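Local structure of putative xanthine dehydrogenase YAGS fad-binding subunit (Escherichia coli, 5G5G) at residues Asp4-Glu9 against Gly575-Glu580; Thr218-Thr223 against Val231-Pro236; Ala477-Glu482 against Ser517-Ala522; Glu528-Ala533 against Ser541-Gly546. The protein binds a molybdenum centre and pterin cytosine dinucleotide, and probably oxidises aldehydes as part of a periplasmic aldehyde oxidase. All coordinates share one frame; numbering follows the deposited sequence.

Interaction 1 (Asp4-Glu9 against Gly575-Glu580)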
loop_
_atom_site.group_PDB
_atom_site.type_symbol
_atom_site.label_atom_id
_atom_site.label_comp_id
_atom_site.label_asym_id
_atom_site.label_seq_id
_atom_site.Cartn_x
_atom_site.Cartn_y
_atom_site.Cartn_z
ATOM N N ASP C 4 25.329 12.546 -28.407
ATOM C CA ASP C 4 26.306 13.475 -27.833
ATOM C C ASP C 4 26.075 14.936 -28.193
ATOM O O ASP C 4 26.815 15.789 -27.694
ATOM C CB ASP C 4 27.765 13.043 -28.133
ATOM C CG ASP C 4 28.069 12.872 -29.604
ATOM O OD1 ASP C 4 27.296 13.329 -30.480
ATOM O OD2 ASP C 4 29.133 12.263 -29.898
ATOM N N LYS C 5 25.045 15.236 -29.008
ATOM C CA LYS C 5 24.710 16.600 -29.366
ATOM C C LYS C 5 23.229 16.774 -29.126
ATOM O O LYS C 5 22.500 15.814 -29.191
ATOM C CB LYS C 5 25.058 16.840 -30.844
ATOM C CG LYS C 5 26.556 16.845 -31.101
ATOM C CD LYS C 5 26.917 16.959 -32.584
ATOM C CE LYS C 5 26.721 15.669 -33.400
ATOM N NZ LYS C 5 27.426 14.434 -32.882
ATOM N N PRO C 6 22.767 17.973 -28.781
ATOM C CA PRO C 6 21.311 18.095 -28.593
ATOM C C PRO C 6 20.506 17.652 -29.841
ATOM O O PRO C 6 20.998 17.792 -30.956
ATOM C CB PRO C 6 21.120 19.592 -28.344
ATOM C CG PRO C 6 22.462 20.055 -27.853
ATOM C CD PRO C 6 23.452 19.263 -28.620
ATOM N N ALA C 7 19.320 17.109 -29.650
ATOM C CA ALA C 7 18.491 16.597 -30.753
ATOM C C ALA C 7 17.985 17.728 -31.623
ATOM O O ALA C 7 17.687 18.801 -31.117
ATOM C CB ALA C 7 17.311 15.805 -30.200
ATOM N N GLY C 8 17.957 17.514 -32.927
ATOM C CA GLY C 8 17.376 18.478 -33.884
ATOM C C GLY C 8 15.969 17.990 -34.173
ATOM O O GLY C 8 15.362 17.303 -33.343
ATOM N N GLU C 9 15.443 18.305 -35.346
ATOM C CA GLU C 9 14.135 17.789 -35.743
ATOM C C GLU C 9 14.291 16.344 -36.127
ATOM O O GLU C 9 15.247 15.967 -36.786
ATOM C CB GLU C 9 13.547 18.540 -36.950
ATOM C CG GLU C 9 12.941 19.885 -36.568
ATOM C CD GLU C 9 12.205 20.571 -37.725
ATOM O OE1 GLU C 9 11.559 19.889 -38.577
ATOM O OE2 GLU C 9 12.292 21.804 -37.777
ATOM N N GLY C 575 26.537 10.474 -24.183
ATOM C CA GLY C 575 27.850 11.127 -23.980
ATOM C C GLY C 575 27.805 12.077 -22.789
ATOM O O GLY C 575 27.172 11.783 -21.799
ATOM N N THR C 576 28.434 13.229 -22.919
ATOM C CA THR C 576 28.661 14.147 -21.809
ATOM C C THR C 576 27.663 15.300 -21.641
ATOM O O THR C 576 27.960 16.231 -20.890
ATOM C CB THR C 576 30.058 14.787 -21.941
ATOM O OG1 THR C 576 30.160 15.509 -23.176
ATOM C CG2 THR C 576 31.124 13.729 -21.909
ATOM N N LEU C 577 26.486 15.251 -22.290
ATOM C CA LEU C 577 25.503 16.354 -22.117
ATOM C C LEU C 577 24.975 16.462 -20.682
ATOM O O LEU C 577 24.671 17.557 -20.247
ATOM C CB LEU C 577 24.333 16.234 -23.091
ATOM C CG LEU C 577 24.719 16.490 -24.540
ATOM C CD1 LEU C 577 23.590 15.980 -25.425
ATOM C CD2 LEU C 577 25.023 17.962 -24.835
ATOM N N SER C 578 24.906 15.348 -19.943
ATOM C CA SER C 578 24.485 15.425 -18.562
ATOM C C SER C 578 25.566 16.037 -17.645
ATOM O O SER C 578 25.252 16.376 -16.505
ATOM C CB SER C 578 24.093 14.055 -18.040
ATOM O OG SER C 578 25.242 13.231 -18.109
ATOM N N LYS C 579 26.823 16.102 -18.078
ATOM C CA LYS C 579 27.845 16.882 -17.341
ATOM C C LYS C 579 27.883 18.334 -17.784
ATOM O O LYS C 579 28.053 19.243 -16.970
ATOM C CB LYS C 579 29.234 16.274 -17.526
ATOM C CG LYS C 579 29.311 14.840 -17.034
ATOM C CD LYS C 579 30.685 14.242 -17.342
ATOM C CE LYS C 579 31.041 13.121 -16.368
ATOM N NZ LYS C 579 31.247 13.655 -14.981
ATOM N N GLU C 580 27.731 18.553 -19.080
ATOM C CA GLU C 580 27.739 19.894 -19.626
ATOM C C GLU C 580 26.570 20.771 -19.109
ATOM O O GLU C 580 26.742 21.984 -18.865
ATOM C CB GLU C 580 27.729 19.830 -21.165
ATOM C CG GLU C 580 27.670 21.217 -21.756
ATOM C CD GLU C 580 27.950 21.265 -23.237
ATOM O OE1 GLU C 580 27.944 20.177 -23.881
ATOM O OE2 GLU C 580 28.119 22.416 -23.702
#
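Asp4, Lys5 and Pro6 pass over the side chain of Leu577 just where two parallel strands end in a mixed sheet of the molybdopterin cofactor-binding domain: 566-574, and the amino-terminal 2-3, outermost there within this chain. The pairing lasts into the contact: Gly575 shares a backbone hydrogen bond with Phe3, and its CA lies 4.8 Å from that of Asp4. Thr576 then holds the N-cap position, without a capping bond from its side chain, and the short helix 577-580 begins.

Leu577 is a worked example of a leucine that packs mostly on backbone. Its CB points toward residues 4-9 without yet touching them. With CG anti to the carbonyl carbon (chi1 -69°), the branch point is carried up to Asp4, where CG lies 3.9 Å from Asp4 O. Beyond it the two methyls part. CD1 sits almost straight above the flat face of the Lys5-Pro6 peptide, 3.8 Å from Lys5 C, and is 4.0 Å from Pro6 N. CD2 turns to the proline ring while staying close to Asp4 O. Gln583 and Ile681 also touch this leucine, and Arg394 bonds to the carbonyls of Ser578 and Lys579 at the far end of the helix. An alanine in place of Leu577 would remove CG and both methyls, and would probably uncover that face of the Lys5-Pro6 peptide and open a gap against it. The one apolar meeting of side chains is that of Leu577 CD2 with Pro6 CD, at 4.3 Å.

Interaction 2 (Thr218-Thr223 against Val231-Pro236)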
loop_
_atom_site.group_PDB
_atom_site.type_symbol
_atom_site.label_atom_id
_atom_site.label_comp_id
_atom_site.label_asym_id
_atom_site.label_seq_id
_atom_site.Cartn_x
_atom_site.Cartn_y
_atom_site.Cartn_z
ATOM N N THR C 218 22.159 -10.970 -13.465
ATOM C CA THR C 218 23.550 -10.945 -13.050
ATOM C C THR C 218 23.700 -11.285 -11.568
ATOM O O THR C 218 24.578 -12.062 -11.197
ATOM C CB THR C 218 24.174 -9.586 -13.325
ATOM O OG1 THR C 218 24.165 -9.394 -14.733
ATOM C CG2 THR C 218 25.590 -9.526 -12.813
ATOM N N ASP C 219 22.854 -10.668 -10.752
ATOM C CA ASP C 219 22.933 -10.808 -9.294
ATOM C C ASP C 219 22.536 -12.199 -8.884
ATOM O O ASP C 219 23.140 -12.760 -7.943
ATOM C CB ASP C 219 22.111 -9.741 -8.580
ATOM C CG ASP C 219 22.704 -8.333 -8.785
ATOM O OD1 ASP C 219 23.859 -8.266 -9.251
ATOM O OD2 ASP C 219 22.067 -7.299 -8.501
ATOM N N LEU C 220 21.531 -12.754 -9.543
ATOM C CA LEU C 220 21.105 -14.149 -9.170
ATOM C C LEU C 220 22.222 -15.134 -9.537
ATOM O O LEU C 220 22.574 -16.037 -8.760
ATOM C CB LEU C 220 19.818 -14.546 -9.870
ATOM C CG LEU C 220 19.274 -15.929 -9.516
ATOM C CD1 LEU C 220 19.161 -16.120 -8.017
ATOM C CD2 LEU C 220 17.936 -16.155 -10.185
ATOM N N ALA C 221 22.767 -14.956 -10.745
ATOM C CA ALA C 221 23.889 -15.792 -11.173
ATOM C C ALA C 221 25.075 -15.679 -10.226
ATOM O O ALA C 221 25.658 -16.690 -9.865
ATOM C CB ALA C 221 24.296 -15.501 -12.616
ATOM N N LYS C 222 25.437 -14.469 -9.791
ATOM C CA LYS C 222 26.571 -14.328 -8.874
ATOM C C LYS C 222 26.301 -14.974 -7.517
ATOM O O LYS C 222 27.207 -15.518 -6.879
ATOM C CB LYS C 222 26.905 -12.850 -8.669
ATOM C CG LYS C 222 28.133 -12.585 -7.826
ATOM C CD LYS C 222 28.503 -11.098 -7.873
ATOM C CE LYS C 222 29.465 -10.659 -6.747
ATOM N NZ LYS C 222 30.924 -10.793 -6.953
ATOM N N THR C 223 25.071 -14.844 -7.041
ATOM C CA THR C 223 24.697 -15.408 -5.754
ATOM C C THR C 223 24.734 -16.938 -5.795
ATOM O O THR C 223 25.274 -17.616 -4.881
ATOM C CB THR C 223 23.288 -14.922 -5.327
ATOM O OG1 THR C 223 23.216 -13.483 -5.346
ATOM C CG2 THR C 223 22.984 -15.389 -3.936
ATOM N N VAL C 231 21.120 -18.472 -17.090
ATOM C CA VAL C 231 19.964 -17.919 -16.338
ATOM C C VAL C 231 19.108 -17.082 -17.276
ATOM O O VAL C 231 19.631 -16.214 -18.007
ATOM C CB VAL C 231 20.409 -17.027 -15.189
ATOM C CG1 VAL C 231 19.188 -16.381 -14.485
ATOM C CG2 VAL C 231 21.231 -17.846 -14.201
ATOM N N ARG C 232 17.800 -17.314 -17.220
ATOM C CA ARG C 232 16.839 -16.567 -17.964
ATOM C C ARG C 232 15.857 -16.020 -16.915
ATOM O O ARG C 232 15.364 -16.762 -16.080
ATOM C CB ARG C 232 16.091 -17.375 -19.017
ATOM C CG ARG C 232 15.042 -16.579 -19.802
ATOM C CD ARG C 232 14.423 -17.392 -20.917
ATOM N NE ARG C 232 13.326 -16.707 -21.608
ATOM C CZ ARG C 232 12.563 -17.254 -22.541
ATOM N NH1 ARG C 232 12.681 -18.544 -22.903
ATOM N NH2 ARG C 232 11.627 -16.549 -23.128
ATOM N N ILE C 233 15.606 -14.711 -16.984
ATOM C CA ILE C 233 14.682 -14.047 -16.078
ATOM C C ILE C 233 13.460 -13.567 -16.884
ATOM O O ILE C 233 13.619 -12.941 -17.962
ATOM C CB ILE C 233 15.386 -12.826 -15.404
ATOM C CG1 ILE C 233 16.662 -13.203 -14.635
ATOM C CG2 ILE C 233 14.419 -12.058 -14.535
ATOM C CD1 ILE C 233 16.465 -14.225 -13.533
ATOM N N ILE C 234 12.260 -13.740 -16.310
ATOM C CA ILE C 234 10.995 -13.407 -16.947
ATOM C C ILE C 234 10.111 -12.638 -15.966
ATOM O O ILE C 234 9.878 -13.107 -14.880
ATOM C CB ILE C 234 10.269 -14.713 -17.415
ATOM C CG1 ILE C 234 11.175 -15.442 -18.396
ATOM C CG2 ILE C 234 8.913 -14.394 -17.976
ATOM C CD1 ILE C 234 10.673 -16.794 -18.831
ATOM N N SER C 235 9.758 -11.388 -16.317
ATOM C CA SER C 235 8.873 -10.573 -15.509
ATOM C C SER C 235 8.063 -9.580 -16.392
ATOM O O SER C 235 8.323 -8.359 -16.361
ATOM C CB SER C 235 9.725 -9.843 -14.454
ATOM O OG SER C 235 8.895 -9.348 -13.432
ATOM N N PRO C 236 7.102 -10.084 -17.178
ATOM C CA PRO C 236 6.375 -9.221 -18.119
ATOM C C PRO C 236 5.344 -8.344 -17.459
ATOM O O PRO C 236 4.993 -7.297 -18.000
ATOM C CB PRO C 236 5.738 -10.238 -19.116
ATOM C CG PRO C 236 5.544 -11.484 -18.278
ATOM C CD PRO C 236 6.775 -11.519 -17.399
#
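The beta-alpha-beta unit made of strand 203-208, helix 213-224 and strand 231-234 is closed by this contact, in which Leu220 and Ala221 of the helix lie against Val231 and Ile233 of the returning strand. The short axes approach to 9.1 Å with 138° between their directions, so the strand runs back roughly against the helix but clearly askew.

All the touching is done by methyl groups. Leu220 extends its CG anti to the backbone N (chi1 -178°), which sets CD2 over the adjoining methyls of Val231 and Ile233. It comes within 4.1 Å of Ile233 CD1, where the two side chains cross obliquely, and lies at a looser 4.5 Å from Val231 CG1. Val231 divides its branches between neighbours on the helix: CG1 faces Leu220, while CG2 reaches Ala221 CB at 4.2 Å. Having no more than a CB, Ala221 lets the strand draw near at this end, and its CA to that of Val231, 6.8 Å, is the shortest such distance in the pair.

Away from the strand, the helix ties down its own hydroxyl. Thr223 OG1 donates to Asp219 O at 2.7 Å, and Thr223 N comes to the same oxygen from the opposite face of the carbonyl plane, so that one acceptor serves two donors. On the strand, Arg232 makes a salt bridge with Asp497, and backbone bonds from Arg232 and Ile234 join it to strand 203-208. Aliphatic residues on one face of a strand, roofed by the helix that precedes it, are the usual core of a beta-alpha-beta crossover.

Interaction 3 (Ala477-Glu482 against Ser517-Ala522); sequences AQTAAE and SGVYAA
The Thr479-Ala480 and Val519-Tyr520 peptide planes each take a methyl from the opposite helix on one face. CG1 of Val519 stands over the first, 4.0 Å from Ala480 N, and CG2 of Thr479 stands over the second, 4.2 Å from Tyr520 N. The side chain of Tyr520 leads away from residues 477-482, touching Asn10 and, further along the same partner helix, Met483.

Between the two planes the methyls meet each other, Thr479 CG2 to Val519 CG1 at 3.8 Å, and Ala480 CB adds a second contact to the same valine methyl at 4.1 Å. Thr479 shows its methyl to the neighbour because its hydroxyl is used within its own helix: with OG1 beside the backbone N (chi1 -57°), it bonds to Ile475 O. The two segments run in the same general direction, their axes 9.3 Å apart and inclined at -26°. Val461 of strand 459-462 touches both Ala480 and Val519, and bound pterin cytosine dinucleotide is about 9 Å from the side chain of Thr479.

With methyls resting on methyls and on peptide planes, the pairing depends on fit: short side chains let each helix lean on the other's backbone, with Thr479 acting across it as an apolar residue.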
loop_
_atom_site.group_PDB
_atom_site.type_symbol
_atom_site.label_atom_id
_atom_site.label_comp_id
_atom_site.label_asym_id
_atom_site.label_seq_id
_atom_site.Cartn_x
_atom_site.Cartn_y
_atom_site.Cartn_z
ATOM N N ALA C 477 5.139 1.097 -27.710
ATOM C CA ALA C 477 4.302 0.923 -28.918
ATOM C C ALA C 477 4.109 2.252 -29.672
ATOM O O ALA C 477 4.256 2.336 -30.900
ATOM C CB ALA C 477 2.963 0.300 -28.552
ATOM N N GLN C 478 3.863 3.311 -28.922
ATOM C CA GLN C 478 3.671 4.627 -29.540
ATOM C C GLN C 478 4.910 5.096 -30.305
ATOM O O GLN C 478 4.796 5.693 -31.426
ATOM C CB GLN C 478 3.263 5.652 -28.521
ATOM C CG GLN C 478 1.876 5.419 -27.899
ATOM C CD GLN C 478 1.621 6.345 -26.698
ATOM O OE1 GLN C 478 1.694 5.947 -25.529
ATOM N NE2 GLN C 478 1.334 7.613 -26.988
ATOM N N THR C 479 6.075 4.842 -29.710
ATOM C CA THR C 479 7.366 5.209 -30.311
ATOM C C THR C 479 7.621 4.495 -31.617
ATOM O O THR C 479 7.878 5.113 -32.671
ATOM C CB THR C 479 8.530 4.989 -29.327
ATOM O OG1 THR C 479 8.296 5.747 -28.120
ATOM C CG2 THR C 479 9.858 5.401 -29.965
ATOM N N ALA C 480 7.451 3.178 -31.609
ATOM C CA ALA C 480 7.606 2.432 -32.830
ATOM C C ALA C 480 6.584 2.809 -33.919
ATOM O O ALA C 480 6.926 2.955 -35.094
ATOM C CB ALA C 480 7.580 0.951 -32.549
ATOM N N ALA C 481 5.320 2.981 -33.510
ATOM C CA ALA C 481 4.296 3.374 -34.445
ATOM C C ALA C 481 4.657 4.719 -35.116
ATOM O O ALA C 481 4.474 4.909 -36.328
ATOM C CB ALA C 481 2.954 3.469 -33.722
ATOM N N GLU C 482 5.103 5.673 -34.300
ATOM C CA GLU C 482 5.471 6.982 -34.789
ATOM C C GLU C 482 6.595 6.885 -35.801
ATOM O O GLU C 482 6.542 7.508 -36.864
ATOM C CB GLU C 482 5.928 7.888 -33.647
ATOM C CG GLU C 482 6.094 9.342 -34.079
ATOM C CD GLU C 482 4.770 10.101 -34.108
ATOM O OE1 GLU C 482 4.107 10.172 -33.026
ATOM O OE2 GLU C 482 4.416 10.628 -35.176
ATOM N N SER C 517 14.069 5.805 -26.278
ATOM C CA SER C 517 15.236 6.199 -27.072
ATOM C C SER C 517 15.939 4.999 -27.711
ATOM O O SER C 517 16.474 5.105 -28.804
ATOM C CB SER C 517 16.225 7.044 -26.290
ATOM O OG SER C 517 15.640 8.302 -25.963
ATOM N N GLY C 518 15.987 3.865 -27.017
ATOM C CA GLY C 518 16.601 2.698 -27.665
ATOM C C GLY C 518 15.711 2.190 -28.794
ATOM O O GLY C 518 16.196 1.739 -29.812
ATOM N N VAL C 519 14.394 2.269 -28.615
ATOM C CA VAL C 519 13.476 1.924 -29.711
ATOM C C VAL C 519 13.657 2.905 -30.872
ATOM O O VAL C 519 13.772 2.486 -32.045
ATOM C CB VAL C 519 11.982 1.840 -29.212
ATOM C CG1 VAL C 519 11.003 1.753 -30.394
ATOM C CG2 VAL C 519 11.820 0.694 -28.263
ATOM N N TYR C 520 13.822 4.186 -30.559
ATOM C CA TYR C 520 14.177 5.185 -31.565
ATOM C C TYR C 520 15.402 4.748 -32.380
ATOM O O TYR C 520 15.395 4.768 -33.625
ATOM C CB TYR C 520 14.415 6.557 -30.909
ATOM C CG TYR C 520 14.819 7.642 -31.868
ATOM C CD1 TYR C 520 16.149 7.788 -32.293
ATOM C CD2 TYR C 520 13.855 8.491 -32.422
ATOM C CE1 TYR C 520 16.516 8.762 -33.199
ATOM C CE2 TYR C 520 14.215 9.481 -33.319
ATOM C CZ TYR C 520 15.546 9.608 -33.713
ATOM O OH TYR C 520 15.890 10.588 -34.621
ATOM N N ALA C 521 16.446 4.326 -31.675
ATOM C CA ALA C 521 17.690 3.933 -32.326
ATOM C C ALA C 521 17.463 2.739 -33.225
ATOM O O ALA C 521 17.903 2.748 -34.376
ATOM C CB ALA C 521 18.739 3.646 -31.282
ATOM N N ALA C 522 16.732 1.742 -32.722
ATOM C CA ALA C 522 16.429 0.532 -33.512
ATOM C C ALA C 522 15.557 0.882 -34.746
ATOM O O ALA C 522 15.825 0.425 -35.854
ATOM C CB ALA C 522 15.808 -0.559 -32.670
#

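Interaction 4 (Glu528-Ala533 against Ser541-Gly546); sequences EMIASA and SQFADG
Residues 528-533, near the end of helix 511-534, pass beside residues 541-544 with Ala531 and Ser541 as the nearest pair of CA atoms, 7.2 Å apart, the chain having turned back between them.

Ile530 and Phe543 carry the packing. Three atoms of the isoleucine gather round one corner of the ring: CG2 lies 3.9 Å from Phe543 CE2, while CB and CD1 of Ile530 come about as near to that same carbon. CG2 meets the ring at its edge, close to the ring plane, and so does not lie over a face. The phenylalanine has CG beside its own backbone N (chi1 -68°), and this sends the ring across to the helix with CE2 in front.

At Ser541 the contact is thinner. Ala531 CB stands 4.3 Å from Ser541 OG, a hydroxyl whose bonding lies elsewhere, with Asp537 O and Asn550 ND2; it offers the alanine little more than its bulk.

Neighbouring strands and a helix complete the packing. Ile548 of the adjoining antiparallel strand 547-550 touches Ala531, Ser541 and Phe543, while Ile530 also rests on Leu557 and Ala560 of helix 557-560 and on Leu566 of strand 566-574.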
loop_
_atom_site.group_PDB
_atom_site.type_symbol
_atom_site.label_atom_id
_atom_site.label_comp_id
_atom_site.label_asym_id
_atom_site.label_seq_id
_atom_site.Cartn_x
_atom_site.Cartn_y
_atom_site.Cartn_z
ATOM N N GLU C 528 16.267 2.646 -42.318
ATOM C CA GLU C 528 17.331 2.476 -43.312
ATOM C C GLU C 528 17.192 1.164 -44.072
ATOM O O GLU C 528 17.329 1.141 -45.286
ATOM C CB GLU C 528 18.721 2.589 -42.676
ATOM C CG GLU C 528 19.041 3.985 -42.173
ATOM C CD GLU C 528 20.484 4.135 -41.735
ATOM O OE1 GLU C 528 21.383 4.273 -42.626
ATOM O OE2 GLU C 528 20.703 4.092 -40.516
ATOM N N MET C 529 16.913 0.083 -43.358
ATOM C CA MET C 529 16.743 -1.239 -43.979
ATOM C C MET C 529 15.515 -1.289 -44.903
ATOM O O MET C 529 15.556 -1.878 -46.014
ATOM C CB MET C 529 16.656 -2.321 -42.925
ATOM C CG MET C 529 17.905 -2.472 -42.074
ATOM S SD MET C 529 17.630 -3.533 -40.653
ATOM C CE MET C 529 17.334 -5.102 -41.462
ATOM N N ILE C 530 14.427 -0.652 -44.471
ATOM C CA ILE C 530 13.254 -0.557 -45.319
ATOM C C ILE C 530 13.576 0.240 -46.586
ATOM O O ILE C 530 13.340 -0.235 -47.692
ATOM C CB ILE C 530 12.025 0.004 -44.558
ATOM C CG1 ILE C 530 11.614 -0.957 -43.462
ATOM C CG2 ILE C 530 10.853 0.231 -45.520
ATOM C CD1 ILE C 530 10.797 -0.283 -42.364
ATOM N N ALA C 531 14.137 1.432 -46.415
ATOM C CA ALA C 531 14.549 2.265 -47.526
ATOM C C ALA C 531 15.440 1.484 -48.528
ATOM O O ALA C 531 15.249 1.575 -49.757
ATOM C CB ALA C 531 15.250 3.524 -47.008
ATOM N N SER C 532 16.359 0.680 -48.004
ATOM C CA SER C 532 17.311 -0.056 -48.852
ATOM C C SER C 532 16.578 -1.157 -49.628
ATOM O O SER C 532 16.823 -1.357 -50.799
ATOM C CB SER C 532 18.449 -0.620 -47.999
ATOM O OG SER C 532 19.342 -1.445 -48.735
ATOM N N ALA C 533 15.652 -1.836 -48.965
ATOM C CA ALA C 533 14.833 -2.862 -49.585
ATOM C C ALA C 533 14.032 -2.359 -50.790
ATOM O O ALA C 533 13.889 -3.079 -51.755
ATOM C CB ALA C 533 13.891 -3.470 -48.547
ATOM N N SER C 541 13.680 9.948 -47.160
ATOM C CA SER C 541 12.442 9.154 -47.143
ATOM C C SER C 541 11.567 9.523 -45.931
ATOM O O SER C 541 12.083 9.828 -44.860
ATOM C CB SER C 541 12.731 7.646 -47.134
ATOM O OG SER C 541 13.519 7.283 -48.237
ATOM N N GLN C 542 10.256 9.464 -46.119
ATOM C CA GLN C 542 9.279 9.642 -45.050
ATOM C C GLN C 542 8.413 8.374 -44.912
ATOM O O GLN C 542 8.175 7.637 -45.901
ATOM C CB GLN C 542 8.416 10.875 -45.296
ATOM C CG GLN C 542 9.221 12.167 -45.263
ATOM C CD GLN C 542 8.390 13.409 -45.580
ATOM O OE1 GLN C 542 7.268 13.318 -46.073
ATOM N NE2 GLN C 542 8.940 14.578 -45.281
ATOM N N PHE C 543 7.964 8.135 -43.672
ATOM C CA PHE C 543 7.215 6.943 -43.311
ATOM C C PHE C 543 5.866 7.394 -42.778
ATOM O O PHE C 543 5.781 8.014 -41.716
ATOM C CB PHE C 543 7.977 6.120 -42.238
ATOM C CG PHE C 543 9.250 5.516 -42.772
ATOM C CD1 PHE C 543 10.340 6.323 -43.089
ATOM C CD2 PHE C 543 9.326 4.167 -43.048
ATOM C CE1 PHE C 543 11.501 5.788 -43.632
ATOM C CE2 PHE C 543 10.474 3.629 -43.618
ATOM C CZ PHE C 543 11.562 4.431 -43.887
ATOM N N ALA C 544 4.804 7.062 -43.480
ATOM C CA ALA C 544 3.457 7.411 -43.005
ATOM C C ALA C 544 2.444 6.512 -43.698
ATOM O O ALA C 544 2.649 6.110 -44.858
ATOM C CB ALA C 544 3.162 8.863 -43.318
ATOM N N ASP C 545 1.351 6.205 -42.996
ATOM C CA ASP C 545 0.189 5.523 -43.609
ATOM C C ASP C 545 0.568 4.161 -44.169
ATOM O O ASP C 545 -0.003 3.716 -45.133
ATOM C CB ASP C 545 -0.476 6.429 -44.676
ATOM C CG ASP C 545 -0.758 7.857 -44.155
ATOM O OD1 ASP C 545 -1.247 8.028 -43.034
ATOM O OD2 ASP C 545 -0.490 8.843 -44.846
ATOM N N GLY C 546 1.549 3.499 -43.564
ATOM C CA GLY C 546 1.992 2.212 -44.059
ATOM C C GLY C 546 2.787 2.247 -45.345
ATOM O O GLY C 546 2.928 1.217 -46.017
#

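In the fold
Interactions 2, 3 and 4 bury all their touching residues, whereas interaction 1 is only partly buried, with Leu577 as its one enclosed residue. Interactions 3 and 4 share helix 511-534, their centres 14 Å apart: the first sets it against another helix near the cofactor, the second against a small antiparallel sheet far from the chain's centre. Interaction 1 joins residues widely separated in sequence, and strand 566-574, which leads into it, also touches Ile530 of interaction 4. Interaction 2 stands apart, in the other molybdopterin cofactor-binding domain. All four are van der Waals contacts without a polar bond between their segments, but the surfaces differ: peptide backbone in 1, methyls in 2, both in 3, an aromatic edge in 4.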